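Local coordinates for Bpsl2520 (PDB 6F03), which is of unknown function but is a putative exported protein and secreted antigen of Burkholderia pseudomallei, built almost wholly of helices and paired with a second subunit, at residues 117-120 with 121-125; 125-128 with 129-133; 146-149 with 150-153. All coordinates share one frame; numbering follows the deposited sequence.

Contact 1 (117-120 with 121-125); sequences GTQQ and FTNDA
Thr118 and Phe121 meet at the N-terminal cap of helix 119-136, their side chains crossing at about a right angle. Thr118 is the N-cap residue: its OG1 accepts from Phe121 N at 3.3 Å, with an N-H...O angle of 155°. The torsion explains the reach, since chi1 sets OG1 between the backbone N and the carbonyl carbon, facing the first turn. The same hydroxyl has a second partner in Val115 O, so it ties the helix start to the chain before it. Thr118 O begins the helical bonding by accepting from Thr122 N, and Thr122 OG1 adds a weak bond to the same oxygen.

Phe121 leads its ring away from the cap, where it meets Phe116 edge-to-face, makes another edge-to-face pair with Tyr176 of the second subunit and packs against Ala63 of helix 55-84.

Gln120 and Asp124 lie side by side and point the same way, their amide and carboxylate planes well turned from each other. No direct bond joins their polar ends; Gln120 NE2 and Asp124 OD2 both bond to Tyr176 OH of the second subunit, and OD2 also forms a salt bridge with Lys175 of that subunit.

On the adjacent line of the helix, Gln119 bends back at chi2 toward Asn123, one turn on, its amide plane turned 43° from that of its partner. Gln119 NE2 gives a hydrogen bond of 2.6 Å to Asn123 OD1; the acceptor lies in the amide plane of Gln119, whereas NE2 stands 44° out of the carbonyl plane of Asn123.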
loop_
_atom_site.group_PDB
_atom_site.type_symbol
_atom_site.label_atom_id
_atom_site.label_comp_id
_atom_site.label_asym_id
_atom_site.label_seq_id
_atom_site.Cartn_x
_atom_site.Cartn_y
_atom_site.Cartn_z
ATOM N N GLY B 117 -16.498 5.804 -9.712
ATOM C CA GLY B 117 -17.829 5.385 -9.328
ATOM C C GLY B 117 -18.735 4.991 -10.474
ATOM O O GLY B 117 -19.908 4.675 -10.246
ATOM N N THR B 118 -18.231 4.993 -11.707
ATOM C CA THR B 118 -19.083 4.736 -12.855
ATOM C C THR B 118 -19.297 3.243 -13.080
ATOM O O THR B 118 -18.505 2.394 -12.665
ATOM C CB THR B 118 -18.499 5.399 -14.114
ATOM O OG1 THR B 118 -17.183 4.890 -14.386
ATOM C CG2 THR B 118 -18.424 6.936 -13.943
ATOM N N GLN B 119 -20.402 2.928 -13.754
ATOM C CA GLN B 119 -20.649 1.546 -14.131
ATOM C C GLN B 119 -19.569 1.042 -15.077
ATOM O O GLN B 119 -19.220 -0.147 -15.050
ATOM C CB GLN B 119 -22.031 1.415 -14.779
ATOM C CG GLN B 119 -22.403 -0.033 -15.141
ATOM C CD GLN B 119 -22.479 -0.946 -13.917
ATOM O OE1 GLN B 119 -23.172 -0.646 -12.943
ATOM N NE2 GLN B 119 -21.727 -2.040 -13.943
ATOM N N GLN B 120 -19.040 1.932 -15.927
ATOM C CA GLN B 120 -17.967 1.558 -16.836
ATOM C C GLN B 120 -16.740 1.084 -16.069
ATOM O O GLN B 120 -16.122 0.068 -16.430
ATOM C CB GLN B 120 -17.614 2.753 -17.727
ATOM C CG GLN B 120 -16.494 2.509 -18.747
ATOM C CD GLN B 120 -16.041 3.815 -19.435
ATOM O OE1 GLN B 120 -16.815 4.452 -20.154
ATOM N NE2 GLN B 120 -14.793 4.214 -19.199
ATOM N N PHE B 121 -16.383 1.786 -14.992
ATOM C CA PHE B 121 -15.246 1.330 -14.205
ATOM C C PHE B 121 -15.519 -0.045 -13.609
ATOM O O PHE B 121 -14.689 -0.954 -13.718
ATOM C CB PHE B 121 -14.900 2.319 -13.094
ATOM C CG PHE B 121 -13.670 1.907 -12.312
ATOM C CD1 PHE B 121 -12.394 2.113 -12.848
ATOM C CD2 PHE B 121 -13.788 1.266 -11.083
ATOM C CE1 PHE B 121 -11.253 1.728 -12.168
ATOM C CE2 PHE B 121 -12.647 0.854 -10.382
ATOM C CZ PHE B 121 -11.370 1.092 -10.933
ATOM N N THR B 122 -16.685 -0.212 -12.973
ATOM C CA THR B 122 -17.059 -1.500 -12.382
ATOM C C THR B 122 -17.006 -2.631 -13.399
ATOM O O THR B 122 -16.454 -3.703 -13.118
ATOM C CB THR B 122 -18.455 -1.389 -11.772
ATOM O OG1 THR B 122 -18.408 -0.421 -10.729
ATOM C CG2 THR B 122 -18.909 -2.730 -11.183
ATOM N N ASN B 123 -17.598 -2.419 -14.581
ATOM C CA ASN B 123 -17.540 -3.424 -15.633
ATOM C C ASN B 123 -16.103 -3.756 -15.981
ATOM O O ASN B 123 -15.725 -4.933 -16.050
ATOM C CB ASN B 123 -18.279 -2.938 -16.878
ATOM C CG ASN B 123 -19.767 -2.839 -16.667
ATOM O OD1 ASN B 123 -20.301 -3.351 -15.678
ATOM N ND2 ASN B 123 -20.457 -2.202 -17.607
ATOM N N ASP B 124 -15.275 -2.721 -16.168
ATOM C CA ASP B 124 -13.896 -2.947 -16.570
ATOM C C ASP B 124 -13.126 -3.694 -15.489
ATOM O O ASP B 124 -12.335 -4.601 -15.792
ATOM C CB ASP B 124 -13.216 -1.614 -16.882
ATOM C CG ASP B 124 -13.620 -1.055 -18.232
ATOM O OD1 ASP B 124 -14.267 -1.775 -19.023
ATOM O OD2 ASP B 124 -13.287 0.116 -18.512
ATOM N N ALA B 125 -13.384 -3.367 -14.219
ATOM C CA ALA B 125 -12.715 -4.085 -13.140
ATOM C C ALA B 125 -13.176 -5.543 -13.083
ATOM O O ALA B 125 -12.379 -6.437 -12.777
ATOM C CB ALA B 125 -12.949 -3.384 -11.803
#

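Contact 2 (125-128 with 129-133); sequences AMQA and QYDAY
Met126, a selenomethionine here, and Tyr130 lie side by side along helix 119-136, one turn apart and pointing the same way. Their closest side-chain approach is apolar, Met126 CG to Tyr130 CE1 at 4.1 Å. The tyrosine ring also brings an edge to the backbone: its CD1 comes to 3.5 Å from Met126 O, which lies in the plane of the ring. That oxygen accepts from Tyr130 N at 3.1 Å, so one carbonyl meets both the amide and the ring of the same residue.

One residue back along the helix, Gln129 CG rests 3.4 Å from Ala125 O. The torsion chi1 of -69° puts CG beside its own backbone N, and that N bonds to the same Ala125 O at 3.0 Å. Ala132 CB sits 3.4 Å from Ala128 O, the acceptor for Ala132 N. Asp131 CG comes to 3.3 Å from Gln127 O, which takes the Asp131 N-H at an angle of 168°.

Further out, helix 40-52 covers Tyr130 with Ile46, Lys47 and Leu50, while Lys43 makes a cation-pi contact with its ring. Gln129 packs on Ala55, Leu58 and Val59 of helix 55-84. Ala128 and Ala132, four residues apart, both touch Val168 of the second subunit. Successive backbone bonds hold these groups at fixed spacing, the i to i+4 pattern of an alpha helix, here with Ala128 and Ala132 against the second subunit.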
loop_
_atom_site.group_PDB
_atom_site.type_symbol
_atom_site.label_atom_id
_atom_site.label_comp_id
_atom_site.label_asym_id
_atom_site.label_seq_id
_atom_site.Cartn_x
_atom_site.Cartn_y
_atom_site.Cartn_z
ATOM N N ALA B 125 -13.384 -3.367 -14.219
ATOM C CA ALA B 125 -12.715 -4.085 -13.140
ATOM C C ALA B 125 -13.176 -5.543 -13.083
ATOM O O ALA B 125 -12.379 -6.437 -12.777
ATOM C CB ALA B 125 -12.949 -3.384 -11.803
HETATM N N MSE B 126 -14.433 -5.815 -13.416
HETATM C CA MSE B 126 -14.856 -7.210 -13.512
HETATM C C MSE B 126 -14.092 -7.925 -14.639
HETATM O O MSE B 126 -13.523 -8.984 -14.424
HETATM C CB MSE B 126 -16.358 -7.329 -13.734
HETATM C CG MSE B 126 -16.854 -8.752 -13.527
HETATM SE SE MSE B 126 -18.780 -8.916 -13.690
HETATM C CE MSE B 126 -19.261 -7.276 -12.723
ATOM N N GLN B 127 -14.069 -7.346 -15.840
ATOM C CA GLN B 127 -13.290 -7.961 -16.911
ATOM C C GLN B 127 -11.825 -8.138 -16.506
ATOM O O GLN B 127 -11.198 -9.142 -16.852
ATOM C CB GLN B 127 -13.392 -7.143 -18.196
ATOM C CG GLN B 127 -12.567 -7.725 -19.336
ATOM C CD GLN B 127 -13.148 -9.027 -19.871
ATOM O OE1 GLN B 127 -12.550 -10.107 -19.718
ATOM N NE2 GLN B 127 -14.315 -8.935 -20.516
ATOM N N ALA B 128 -11.264 -7.181 -15.767
ATOM C CA ALA B 128 -9.880 -7.333 -15.330
ATOM C C ALA B 128 -9.714 -8.520 -14.382
ATOM O O ALA B 128 -8.697 -9.218 -14.428
ATOM C CB ALA B 128 -9.385 -6.041 -14.673
ATOM N N GLN B 129 -10.710 -8.790 -13.532
ATOM C CA GLN B 129 -10.614 -9.958 -12.657
ATOM C C GLN B 129 -10.667 -11.256 -13.452
ATOM O O GLN B 129 -9.872 -12.174 -13.202
ATOM C CB GLN B 129 -11.719 -9.922 -11.593
ATOM C CG GLN B 129 -11.544 -8.812 -10.549
ATOM C CD GLN B 129 -12.775 -8.644 -9.640
ATOM O OE1 GLN B 129 -13.920 -8.722 -10.102
ATOM N NE2 GLN B 129 -12.534 -8.433 -8.339
ATOM N N TYR B 130 -11.579 -11.361 -14.427
ATOM C CA TYR B 130 -11.582 -12.551 -15.275
ATOM C C TYR B 130 -10.214 -12.764 -15.903
ATOM O O TYR B 130 -9.652 -13.870 -15.849
ATOM C CB TYR B 130 -12.635 -12.439 -16.387
ATOM C CG TYR B 130 -14.015 -12.924 -16.016
ATOM C CD1 TYR B 130 -14.938 -12.076 -15.376
ATOM C CD2 TYR B 130 -14.407 -14.226 -16.303
ATOM C CE1 TYR B 130 -16.221 -12.526 -15.030
ATOM C CE2 TYR B 130 -15.674 -14.692 -15.959
ATOM C CZ TYR B 130 -16.574 -13.843 -15.323
ATOM O OH TYR B 130 -17.825 -14.321 -14.996
ATOM N N ASP B 131 -9.674 -11.706 -16.523
ATOM C CA ASP B 131 -8.404 -11.812 -17.240
ATOM C C ASP B 131 -7.267 -12.182 -16.295
ATOM O O ASP B 131 -6.445 -13.057 -16.609
ATOM C CB ASP B 131 -8.104 -10.497 -17.974
ATOM C CG ASP B 131 -9.060 -10.246 -19.151
ATOM O OD1 ASP B 131 -9.663 -11.231 -19.648
ATOM O OD2 ASP B 131 -9.228 -9.059 -19.564
ATOM N N ALA B 132 -7.221 -11.564 -15.110
ATOM C CA ALA B 132 -6.150 -11.911 -14.179
ATOM C C ALA B 132 -6.232 -13.386 -13.750
ATOM O O ALA B 132 -5.206 -14.076 -13.689
ATOM C CB ALA B 132 -6.198 -10.996 -12.958
ATOM N N TYR B 133 -7.436 -13.888 -13.434
ATOM C CA TYR B 133 -7.530 -15.290 -13.022
ATOM C C TYR B 133 -7.195 -16.231 -14.168
ATOM O O TYR B 133 -6.518 -17.240 -13.964
ATOM C CB TYR B 133 -8.915 -15.614 -12.455
ATOM C CG TYR B 133 -8.977 -15.273 -10.987
ATOM C CD1 TYR B 133 -8.443 -16.138 -10.032
ATOM C CD2 TYR B 133 -9.506 -14.049 -10.556
ATOM C CE1 TYR B 133 -8.468 -15.813 -8.676
ATOM C CE2 TYR B 133 -9.536 -13.709 -9.217
ATOM C CZ TYR B 133 -9.016 -14.590 -8.279
ATOM O OH TYR B 133 -9.028 -14.243 -6.948
#

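Contact 3 (146-149 with 150-153); sequences TTFY and KSPT
Ser151 turns back onto Phe148 where helix 139-150 ends, and its short side chain can be followed atom by atom. CB lies 3.4 Å from Phe148 O and 3.6 Å from Thr147 O, at the carbonyl end of the helix. From there chi1 of 72° turns OG back over the helix end, a position from which it donates to Phe148 O at 2.6 Å. The hydroxyl is tilted 18° from that carbonyl plane.

Ser151 N reaches the same oxygen at 3.1 Å, but from 69° above the plane, so Phe148 O is gripped by two donors in different directions. The amide also makes a weak bond to Thr147 O. At its tip OG caps Gly154 N of the following helix and bonds to a bound glycerol.

Phe148 CD1 stands 4.1 Å from this hydroxyl, meeting it obliquely, and its CE1 approaches Thr153 CG2 at 4.2 Å. The ring then stacks on Phe148 of the second subunit, while Thr153 OG1 bonds to Asp144 of that subunit. One helix stops at Lys150, whose N still bonds to Thr146 O, and the next starts at Pro152: this is a tight helix-helix junction with Ser151 as the N-cap of helix 152-193.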
loop_
_atom_site.group_PDB
_atom_site.type_symbol
_atom_site.label_atom_id
_atom_site.label_comp_id
_atom_site.label_asym_id
_atom_site.label_seq_id
_atom_site.Cartn_x
_atom_site.Cartn_y
_atom_site.Cartn_z
ATOM N N THR B 146 -12.479 -22.757 -6.064
ATOM C CA THR B 146 -13.880 -22.562 -5.739
ATOM C C THR B 146 -14.322 -23.518 -4.637
ATOM O O THR B 146 -15.066 -23.130 -3.719
ATOM C CB THR B 146 -14.721 -22.722 -6.994
ATOM O OG1 THR B 146 -14.215 -21.847 -8.001
ATOM C CG2 THR B 146 -16.188 -22.372 -6.726
ATOM N N THR B 147 -13.898 -24.778 -4.724
ATOM C CA THR B 147 -14.205 -25.738 -3.671
ATOM C C THR B 147 -13.698 -25.253 -2.320
ATOM O O THR B 147 -14.432 -25.269 -1.328
ATOM C CB THR B 147 -13.581 -27.094 -3.994
ATOM O OG1 THR B 147 -14.198 -27.638 -5.168
ATOM C CG2 THR B 147 -13.755 -28.040 -2.783
ATOM N N PHE B 148 -12.448 -24.797 -2.258
ATOM C CA PHE B 148 -11.953 -24.302 -0.978
ATOM C C PHE B 148 -12.743 -23.070 -0.514
ATOM O O PHE B 148 -13.099 -22.962 0.666
ATOM C CB PHE B 148 -10.465 -24.005 -1.062
ATOM C CG PHE B 148 -9.954 -23.188 0.086
ATOM C CD1 PHE B 148 -9.800 -23.764 1.336
ATOM C CD2 PHE B 148 -9.635 -21.840 -0.086
ATOM C CE1 PHE B 148 -9.339 -23.018 2.406
ATOM C CE2 PHE B 148 -9.165 -21.075 0.980
ATOM C CZ PHE B 148 -9.018 -21.669 2.230
ATOM N N TYR B 149 -13.042 -22.138 -1.422
ATOM C CA TYR B 149 -13.700 -20.897 -0.992
ATOM C C TYR B 149 -15.131 -21.124 -0.510
ATOM O O TYR B 149 -15.611 -20.389 0.363
ATOM C CB TYR B 149 -13.705 -19.854 -2.115
ATOM C CG TYR B 149 -12.390 -19.137 -2.297
ATOM C CD1 TYR B 149 -11.797 -18.460 -1.231
ATOM C CD2 TYR B 149 -11.777 -19.065 -3.537
ATOM C CE1 TYR B 149 -10.598 -17.762 -1.389
ATOM C CE2 TYR B 149 -10.577 -18.368 -3.708
ATOM C CZ TYR B 149 -10.008 -17.724 -2.624
ATOM O OH TYR B 149 -8.849 -17.042 -2.771
ATOM N N LYS B 150 -15.833 -22.102 -1.079
ATOM C CA LYS B 150 -17.165 -22.460 -0.611
ATOM C C LYS B 150 -17.149 -23.369 0.616
ATOM O O LYS B 150 -18.186 -23.520 1.249
ATOM C CB LYS B 150 -17.970 -23.117 -1.743
ATOM C CG LYS B 150 -18.239 -22.139 -2.883
ATOM C CD LYS B 150 -19.391 -22.559 -3.777
ATOM C CE LYS B 150 -20.689 -21.795 -3.431
ATOM N NZ LYS B 150 -20.602 -20.295 -3.681
ATOM N N SER B 151 -16.015 -23.946 0.995
ATOM C CA SER B 151 -15.973 -24.749 2.212
ATOM C C SER B 151 -16.108 -23.856 3.443
ATOM O O SER B 151 -15.915 -22.642 3.364
ATOM C CB SER B 151 -14.677 -25.554 2.277
ATOM O OG SER B 151 -13.562 -24.722 2.556
ATOM N N PRO B 152 -16.476 -24.432 4.594
ATOM C CA PRO B 152 -16.603 -23.595 5.807
ATOM C C PRO B 152 -15.326 -22.853 6.166
ATOM O O PRO B 152 -15.387 -21.698 6.600
ATOM C CB PRO B 152 -16.969 -24.605 6.903
ATOM C CG PRO B 152 -17.614 -25.759 6.149
ATOM C CD PRO B 152 -16.910 -25.828 4.814
ATOM N N THR B 153 -14.164 -23.489 6.030
ATOM C CA THR B 153 -12.938 -22.770 6.345
ATOM C C THR B 153 -12.625 -21.721 5.278
ATOM O O THR B 153 -12.114 -20.647 5.608
ATOM C CB THR B 153 -11.786 -23.762 6.554
ATOM O OG1 THR B 153 -11.949 -24.372 7.839
ATOM C CG2 THR B 153 -10.417 -23.071 6.504
#

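Along the chain, contact 1 opens helix 119-136 at its N-cap, and contact 2 continues on the same helix, sharing Ala125; their centres are 12 Å apart. Contact 3 follows in series at the junction of helices 139-150 and 152-193, its centre 21 Å from that of contact 2 and 28 Å from that of contact 1. None nests in or crosses another, and each closes only a turn or a cap. Contacts 1 and 2 both face helix 55-84, contacts 2 and 3 both meet helix 40-52, and all three touch the second subunit, so each local turn also contributes to the dimer contact.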